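Local coordinates for HD domain-containing protein (PDB 2HEK) that probably acts as a dGTPase of the HD-domain type and binds zinc and GDP at separate sites, at residues Arg64-Ser68 / Leu69-Glu73; Asp144-Glu147 / Lys148-Ser151; Asp257-Val260 / Ile261-Phe265. One frame throughout, in Å; residues are numbered along the deposited sequence.

Interaction 1. Residues Arg64-Ser68 / Leu69-Glu73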
loop_
_atom_site.group_PDB
_atom_site.type_symbol
_atom_site.label_atom_id
_atom_site.label_comp_id
_atom_site.label_asym_id
_atom_site.label_seq_id
_atom_site.Cartn_x
_atom_site.Cartn_y
_atom_site.Cartn_z
ATOM N N ARG A 64 11.372 -17.843 6.424
ATOM C CA ARG A 64 12.067 -16.794 5.702
ATOM C C ARG A 64 13.433 -16.513 6.310
ATOM O O ARG A 64 14.445 -16.429 5.590
ATOM C CB ARG A 64 11.206 -15.509 5.695
ATOM C CG ARG A 64 9.997 -15.568 4.768
ATOM C CD ARG A 64 10.407 -15.350 3.305
ATOM N NE ARG A 64 9.248 -15.158 2.416
ATOM C CZ ARG A 64 8.620 -16.132 1.752
ATOM N NH1 ARG A 64 9.025 -17.394 1.858
ATOM N NH2 ARG A 64 7.577 -15.843 0.974
ATOM N N ILE A 65 13.486 -16.372 7.632
ATOM C CA ILE A 65 14.760 -16.052 8.301
ATOM C C ILE A 65 15.755 -17.226 8.143
ATOM O O ILE A 65 16.935 -17.001 7.893
ATOM C CB ILE A 65 14.573 -15.747 9.807
ATOM C CG1 ILE A 65 13.795 -14.422 10.035
ATOM C CG2 ILE A 65 15.941 -15.711 10.531
ATOM C CD1 ILE A 65 13.246 -14.258 11.480
ATOM N N CYS A 66 15.279 -18.465 8.284
ATOM C CA CYS A 66 16.141 -19.655 8.042
ATOM C C CYS A 66 16.684 -19.679 6.603
ATOM O O CYS A 66 17.860 -20.006 6.375
ATOM C CB CYS A 66 15.370 -20.948 8.331
ATOM S SG CYS A 66 15.111 -21.166 10.089
ATOM N N GLU A 67 15.838 -19.348 5.637
ATOM C CA GLU A 67 16.285 -19.178 4.237
ATOM C C GLU A 67 17.387 -18.121 4.062
ATOM O O GLU A 67 18.396 -18.368 3.374
ATOM C CB GLU A 67 15.095 -18.930 3.288
ATOM C CG GLU A 67 14.196 -20.148 3.137
ATOM C CD GLU A 67 12.839 -19.897 2.426
ATOM O OE1 GLU A 67 12.519 -18.735 2.059
ATOM O OE2 GLU A 67 12.076 -20.892 2.260
ATOM N N SER A 68 17.216 -16.959 4.685
ATOM C CA SER A 68 18.220 -15.893 4.605
ATOM C C SER A 68 19.514 -16.291 5.317
ATOM O O SER A 68 20.617 -15.986 4.850
ATOM C CB SER A 68 17.681 -14.585 5.188
ATOM O OG SER A 68 18.728 -13.641 5.415
ATOM N N LEU A 69 19.373 -16.964 6.456
ATOM C CA LEU A 69 20.524 -17.308 7.275
ATOM C C LEU A 69 21.158 -18.664 6.934
ATOM O O LEU A 69 22.200 -19.009 7.510
ATOM C CB LEU A 69 20.168 -17.243 8.753
ATOM C CG LEU A 69 19.795 -15.888 9.358
ATOM C CD1 LEU A 69 19.529 -16.108 10.844
ATOM C CD2 LEU A 69 20.882 -14.837 9.149
ATOM N N LYS A 70 20.536 -19.414 6.021
ATOM C CA LYS A 70 21.021 -20.726 5.573
ATOM C C LYS A 70 21.166 -21.701 6.748
ATOM O O LYS A 70 22.201 -22.383 6.907
ATOM C CB LYS A 70 22.346 -20.593 4.814
ATOM C CG LYS A 70 22.200 -19.965 3.430
ATOM C CD LYS A 70 23.511 -20.055 2.650
ATOM C CE LYS A 70 24.423 -18.874 2.945
ATOM N NZ LYS A 70 23.967 -17.659 2.192
ATOM N N VAL A 71 20.112 -21.747 7.554
ATOM C CA VAL A 71 20.061 -22.548 8.762
ATOM C C VAL A 71 19.826 -24.013 8.375
ATOM O O VAL A 71 18.947 -24.317 7.571
ATOM C CB VAL A 71 18.941 -22.019 9.714
ATOM C CG1 VAL A 71 18.544 -23.060 10.746
ATOM C CG2 VAL A 71 19.409 -20.738 10.383
ATOM N N LYS A 72 20.651 -24.896 8.936
ATOM C CA LYS A 72 20.598 -26.337 8.693
ATOM C C LYS A 72 19.279 -26.925 9.201
ATOM O O LYS A 72 18.531 -27.576 8.457
ATOM C CB LYS A 72 21.805 -26.990 9.402
ATOM C CG LYS A 72 22.096 -28.445 9.070
ATOM C CD LYS A 72 23.501 -28.833 9.589
ATOM C CE LYS A 72 23.696 -30.361 9.638
ATOM N NZ LYS A 72 25.104 -30.787 9.992
ATOM N N GLU A 73 18.977 -26.662 10.461
ATOM C CA GLU A 73 17.832 -27.284 11.110
ATOM C C GLU A 73 16.572 -26.455 10.891
ATOM O O GLU A 73 15.879 -26.117 11.846
ATOM C CB GLU A 73 18.098 -27.427 12.623
ATOM C CG GLU A 73 19.391 -28.224 13.004
ATOM C CD GLU A 73 19.332 -28.643 14.453
ATOM O OE1 GLU A 73 18.484 -29.506 14.788
ATOM O OE2 GLU A 73 20.071 -28.065 15.281
#

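Interaction 2. Residues Asp144-Glu147 / Lys148-Ser151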
loop_
_atom_site.group_PDB
_atom_site.type_symbol
_atom_site.label_atom_id
_atom_site.label_comp_id
_atom_site.label_asym_id
_atom_site.label_seq_id
_atom_site.Cartn_x
_atom_site.Cartn_y
_atom_site.Cartn_z
ATOM N N ASP A 144 22.795 -25.205 24.748
ATOM C CA ASP A 144 24.050 -25.103 24.003
ATOM C C ASP A 144 23.977 -23.997 22.953
ATOM O O ASP A 144 22.974 -23.266 22.894
ATOM C CB ASP A 144 24.517 -26.458 23.420
ATOM C CG ASP A 144 23.534 -27.066 22.424
ATOM O OD1 ASP A 144 22.832 -26.335 21.704
ATOM O OD2 ASP A 144 23.488 -28.309 22.323
ATOM N N GLU A 145 25.026 -23.869 22.145
ATOM C CA GLU A 145 25.125 -22.757 21.192
ATOM C C GLU A 145 24.235 -22.912 19.960
ATOM O O GLU A 145 23.711 -21.932 19.460
ATOM C CB GLU A 145 26.572 -22.531 20.787
ATOM C CG GLU A 145 27.439 -21.968 21.916
ATOM C CD GLU A 145 26.814 -20.760 22.616
ATOM O OE1 GLU A 145 26.746 -19.657 22.005
ATOM O OE2 GLU A 145 26.389 -20.917 23.787
ATOM N N GLU A 146 24.061 -24.141 19.471
ATOM C CA GLU A 146 23.111 -24.396 18.393
ATOM C C GLU A 146 21.704 -24.045 18.858
ATOM O O GLU A 146 20.988 -23.336 18.157
ATOM C CB GLU A 146 23.188 -25.847 17.897
ATOM C CG GLU A 146 22.127 -26.255 16.834
ATOM C CD GLU A 146 22.255 -25.574 15.445
ATOM O OE1 GLU A 146 22.992 -24.564 15.267
ATOM O OE2 GLU A 146 21.577 -26.061 14.511
ATOM N N GLU A 147 21.317 -24.520 20.043
ATOM C CA GLU A 147 19.999 -24.233 20.550
ATOM C C GLU A 147 19.815 -22.731 20.743
ATOM O O GLU A 147 18.728 -22.223 20.504
ATOM C CB GLU A 147 19.715 -24.956 21.835
ATOM C CG GLU A 147 19.505 -26.500 21.669
ATOM C CD GLU A 147 19.322 -27.208 23.020
ATOM O OE1 GLU A 147 18.992 -26.527 24.014
ATOM O OE2 GLU A 147 19.494 -28.456 23.099
ATOM N N LYS A 148 20.869 -22.035 21.167
ATOM C CA LYS A 148 20.775 -20.591 21.393
ATOM C C LYS A 148 20.559 -19.842 20.076
ATOM O O LYS A 148 19.705 -18.963 20.017
ATOM C CB LYS A 148 21.986 -20.035 22.164
ATOM C CG LYS A 148 21.915 -18.513 22.449
ATOM C CD LYS A 148 23.200 -18.034 23.110
ATOM C CE LYS A 148 23.144 -16.570 23.530
ATOM N NZ LYS A 148 24.454 -16.165 24.232
ATOM N N LEU A 149 21.303 -20.191 19.027
ATOM C CA LEU A 149 21.086 -19.558 17.719
ATOM C C LEU A 149 19.638 -19.760 17.248
ATOM O O LEU A 149 18.988 -18.822 16.773
ATOM C CB LEU A 149 22.064 -20.104 16.651
ATOM C CG LEU A 149 21.845 -19.683 15.193
ATOM C CD1 LEU A 149 22.020 -18.154 15.018
ATOM C CD2 LEU A 149 22.783 -20.420 14.245
ATOM N N LEU A 150 19.150 -20.996 17.356
ATOM C CA LEU A 150 17.834 -21.324 16.850
ATOM C C LEU A 150 16.789 -20.604 17.656
ATOM O O LEU A 150 15.823 -20.087 17.084
ATOM C CB LEU A 150 17.587 -22.866 16.844
ATOM C CG LEU A 150 18.474 -23.697 15.898
ATOM C CD1 LEU A 150 18.056 -25.170 15.900
ATOM C CD2 LEU A 150 18.388 -23.140 14.459
ATOM N N SER A 151 16.995 -20.542 18.978
ATOM C CA SER A 151 16.058 -19.867 19.861
ATOM C C SER A 151 16.003 -18.356 19.579
ATOM O O SER A 151 14.921 -17.761 19.629
ATOM C CB SER A 151 16.436 -20.097 21.312
ATOM O OG SER A 151 15.395 -19.632 22.132
#

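Interaction 3. Residues Asp257-Val260 / Ile261-Phe265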
loop_
_atom_site.group_PDB
_atom_site.type_symbol
_atom_site.label_atom_id
_atom_site.label_comp_id
_atom_site.label_asym_id
_atom_site.label_seq_id
_atom_site.Cartn_x
_atom_site.Cartn_y
_atom_site.Cartn_z
ATOM N N ASP A 257 -11.341 -17.442 25.191
ATOM C CA ASP A 257 -11.888 -16.131 25.537
ATOM C C ASP A 257 -13.369 -16.283 25.875
ATOM O O ASP A 257 -13.818 -15.721 26.862
ATOM C CB ASP A 257 -11.812 -15.118 24.390
ATOM C CG ASP A 257 -10.391 -14.769 23.980
ATOM O OD1 ASP A 257 -9.419 -15.130 24.666
ATOM O OD2 ASP A 257 -10.267 -14.102 22.935
ATOM N N ALA A 258 -14.117 -16.992 25.021
ATOM C CA ALA A 258 -15.570 -17.179 25.224
ATOM C C ALA A 258 -15.906 -17.849 26.558
ATOM O O ALA A 258 -16.888 -17.482 27.183
ATOM C CB ALA A 258 -16.224 -17.949 24.059
ATOM N N PHE A 259 -15.111 -18.830 26.964
ATOM C CA PHE A 259 -15.291 -19.478 28.271
ATOM C C PHE A 259 -15.199 -18.457 29.415
ATOM O O PHE A 259 -16.099 -18.372 30.262
ATOM C CB PHE A 259 -14.254 -20.578 28.485
ATOM C CG PHE A 259 -14.351 -21.234 29.835
ATOM C CD1 PHE A 259 -15.134 -22.370 30.015
ATOM C CD2 PHE A 259 -13.659 -20.720 30.933
ATOM C CE1 PHE A 259 -15.231 -22.976 31.262
ATOM C CE2 PHE A 259 -13.759 -21.332 32.195
ATOM C CZ PHE A 259 -14.543 -22.456 32.350
ATOM N N VAL A 260 -14.112 -17.691 29.451
ATOM C CA VAL A 260 -13.969 -16.624 30.450
ATOM C C VAL A 260 -15.128 -15.639 30.394
ATOM O O VAL A 260 -15.741 -15.373 31.417
ATOM C CB VAL A 260 -12.635 -15.888 30.303
ATOM C CG1 VAL A 260 -12.530 -14.748 31.315
ATOM C CG2 VAL A 260 -11.503 -16.871 30.463
ATOM N N ILE A 261 -15.447 -15.123 29.208
ATOM C CA ILE A 261 -16.536 -14.156 29.069
ATOM C C ILE A 261 -17.891 -14.741 29.522
ATOM O O ILE A 261 -18.679 -14.050 30.175
ATOM C CB ILE A 261 -16.634 -13.577 27.634
ATOM C CG1 ILE A 261 -15.400 -12.730 27.305
ATOM C CG2 ILE A 261 -17.878 -12.726 27.472
ATOM C CD1 ILE A 261 -15.156 -12.569 25.811
ATOM N N SER A 262 -18.150 -16.004 29.195
ATOM C CA SER A 262 -19.418 -16.637 29.577
ATOM C C SER A 262 -19.549 -16.703 31.094
ATOM O O SER A 262 -20.603 -16.389 31.638
ATOM C CB SER A 262 -19.546 -18.043 28.993
ATOM O OG SER A 262 -18.869 -18.999 29.800
ATOM N N GLU A 263 -18.473 -17.121 31.758
ATOM C CA GLU A 263 -18.419 -17.202 33.207
ATOM C C GLU A 263 -18.752 -15.857 33.858
ATOM O O GLU A 263 -19.198 -15.799 35.010
ATOM C CB GLU A 263 -17.030 -17.661 33.643
ATOM C CG GLU A 263 -16.733 -19.135 33.416
ATOM C CD GLU A 263 -17.530 -20.054 34.341
ATOM O OE1 GLU A 263 -16.957 -20.531 35.349
ATOM O OE2 GLU A 263 -18.727 -20.292 34.063
ATOM N N LEU A 264 -18.539 -14.785 33.104
ATOM C CA LEU A 264 -18.698 -13.422 33.577
ATOM C C LEU A 264 -20.096 -12.921 33.264
ATOM O O LEU A 264 -20.804 -12.461 34.153
ATOM C CB LEU A 264 -17.658 -12.539 32.881
ATOM C CG LEU A 264 -17.417 -11.081 33.254
ATOM C CD1 LEU A 264 -16.855 -10.977 34.640
ATOM C CD2 LEU A 264 -16.447 -10.479 32.266
ATOM N N PHE A 265 -20.479 -13.044 31.993
ATOM C CA PHE A 265 -21.771 -12.609 31.436
ATOM C C PHE A 265 -22.981 -13.230 32.136
ATOM O O PHE A 265 -24.093 -12.717 32.019
ATOM C CB PHE A 265 -21.852 -12.946 29.946
ATOM C CG PHE A 265 -23.030 -12.330 29.250
ATOM C CD1 PHE A 265 -22.930 -11.079 28.668
ATOM C CD2 PHE A 265 -24.243 -13.012 29.178
ATOM C CE1 PHE A 265 -24.015 -10.511 28.027
ATOM C CE2 PHE A 265 -25.327 -12.444 28.536
ATOM C CZ PHE A 265 -25.213 -11.194 27.961
#

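Interaction 1. Residues Arg64-Ser68 / Leu69-Glu73
The C-terminal end of helix 51-69 closes with the 6→1 bond of a Schellman motif, which brings C66 and V71 together. The V71 amide N reaches back to C66 O at 3.1 Å with a nearly straight N-H...O angle of 166°, a bond closed over five residues instead of the helical four. What makes the reversal possible is K70, the first residue to leave helical geometry, whose phi is positive (58°). The apolar contact expected of such a turn lies beside this bond: C66 SG sits 3.9 Å from V71 CB and 4.0 Å from V71 CG1, so the sulfur meets the root and one branch of the valine. One step earlier the helix still follows its normal pattern, L69 N giving its hydrogen to I65 O at 2.8 Å. The side chains of I65 and L69 run alongside each other in the same direction. I65 places its CG2 branch anti to the backbone N, and this methyl touches L69 CD1 at 3.6 Å. I65 and V71 also rest on I153 of helix 145-155, and L69 packs on L189 and V191 of strand 189-192. The hydroxyl S68 OG is hydrogen-bonded to I186 O.

Interaction 2. Residues Asp144-Glu147 / Lys148-Ser151
E146 and L150 meet one turn apart on helix 145-155, their side chains inclined to each other. The E146 chain leaves with CG anti to the backbone N and then bends at chi2 (67°), which carries OE2 to 3.9 Å from L150 CD1. E145 and K148, by contrast, run side by side, E145 OE1 coming within 4.1 Å of K148 CD; its 4.7 Å separation from K148 NZ is too long for a contact between the charged atoms. The backbone that carries them is regular: L149 N bonds to E145 O at 3.0 Å and S151 N to E147 O at 2.9 Å. The start of the helix is fixed by D144 in the N-cap position, where OD1 accepts from E147 N at 2.9 Å (169°) and is met nearly end-on by that donor. Further out, E147 OE1 forms a salt bridge with R136 NE and accepts from E143 N, while S151 OG bonds to I137 O, tying the helix to helix 128-139. The helix dipole would probably favour negative charge on the D144 cap and on buried E147, also paired with R136, whereas E146 OE2, close to like-charged E73 OE2, is probably more inclined to hold a proton.

Interaction 3. Residues Asp257-Val260 / Ile261-Phe265
The backbone of D257-F265 is helical, with I261 N bonded to D257 O at 2.9 Å and E263 N to F259 O at 3.1 Å, but it tightens near its end, where the L264 N to V260 O bond is weak, 3.3 Å long and bent to 124°, and L264 N makes a shorter bond of 3.0 Å, of the 3-10 type (i to i-3), to I261 O, which also accepts from F265 N. Among the side chains, S262 turns back onto the preceding turn. Its OG stands between the backbone N and the carbonyl carbon (chi1 83°), a position that brings it to 2.9 Å from F259 O as the donor. A serine hydroxyl bonded back in this way is familiar within helices. F259 O is therefore gripped by two donors, S262 OG and E263 N, which approach from the same face of its carbonyl plane. With an alanine here the second grip would be gone, and F259 O would probably be left to the E263 amide with less to hold it. F259 and E263 lie alongside each other, pointing the same way. E263 CG, anti to the carbonyl carbon, lies over one face of the ring, offset toward the rim, in a CH-pi contact 4.2 Å from the ring centroid and 24° off the normal. The bend at chi2 then carries the carboxylate on to a salt bridge between E263 OE1 and R267 NH2. I261 folds back along the backbone, its CD1 3.6 Å from D257 O. The helix belongs to the HD-associated region. D257 OD2 accepts from K35 N, V260 packs on P90 and F91, V260 and L264 meet F236 of helix 224-240, and I261 and L264 rest on F278 of helix 271-278.

In the fold
All three contacts are local and partly buried, each with buried apolar groups beside more exposed ones. Interactions 1 and 2 touch within the HD domain: V71 CG1 packs on L150 CD2 at 3.7 Å, and the like-charged E73 OE2 and E146 OE2 approach to 2.6 Å, a closeness that R133, salt-bridged to E73, or a proton on one carboxylate probably eases. Interaction 1 ends helix 51-69 by a positive-phi turn; interaction 2 begins helix 145-155 with an aspartate N-cap. Interaction 3, in the HD-associated region across the chain's centre, lies about 41 and 40 Å from them between centres; like interaction 2 it runs along one helix, but adds a serine-to-carbonyl bond and an aromatic face to the backbone ladder.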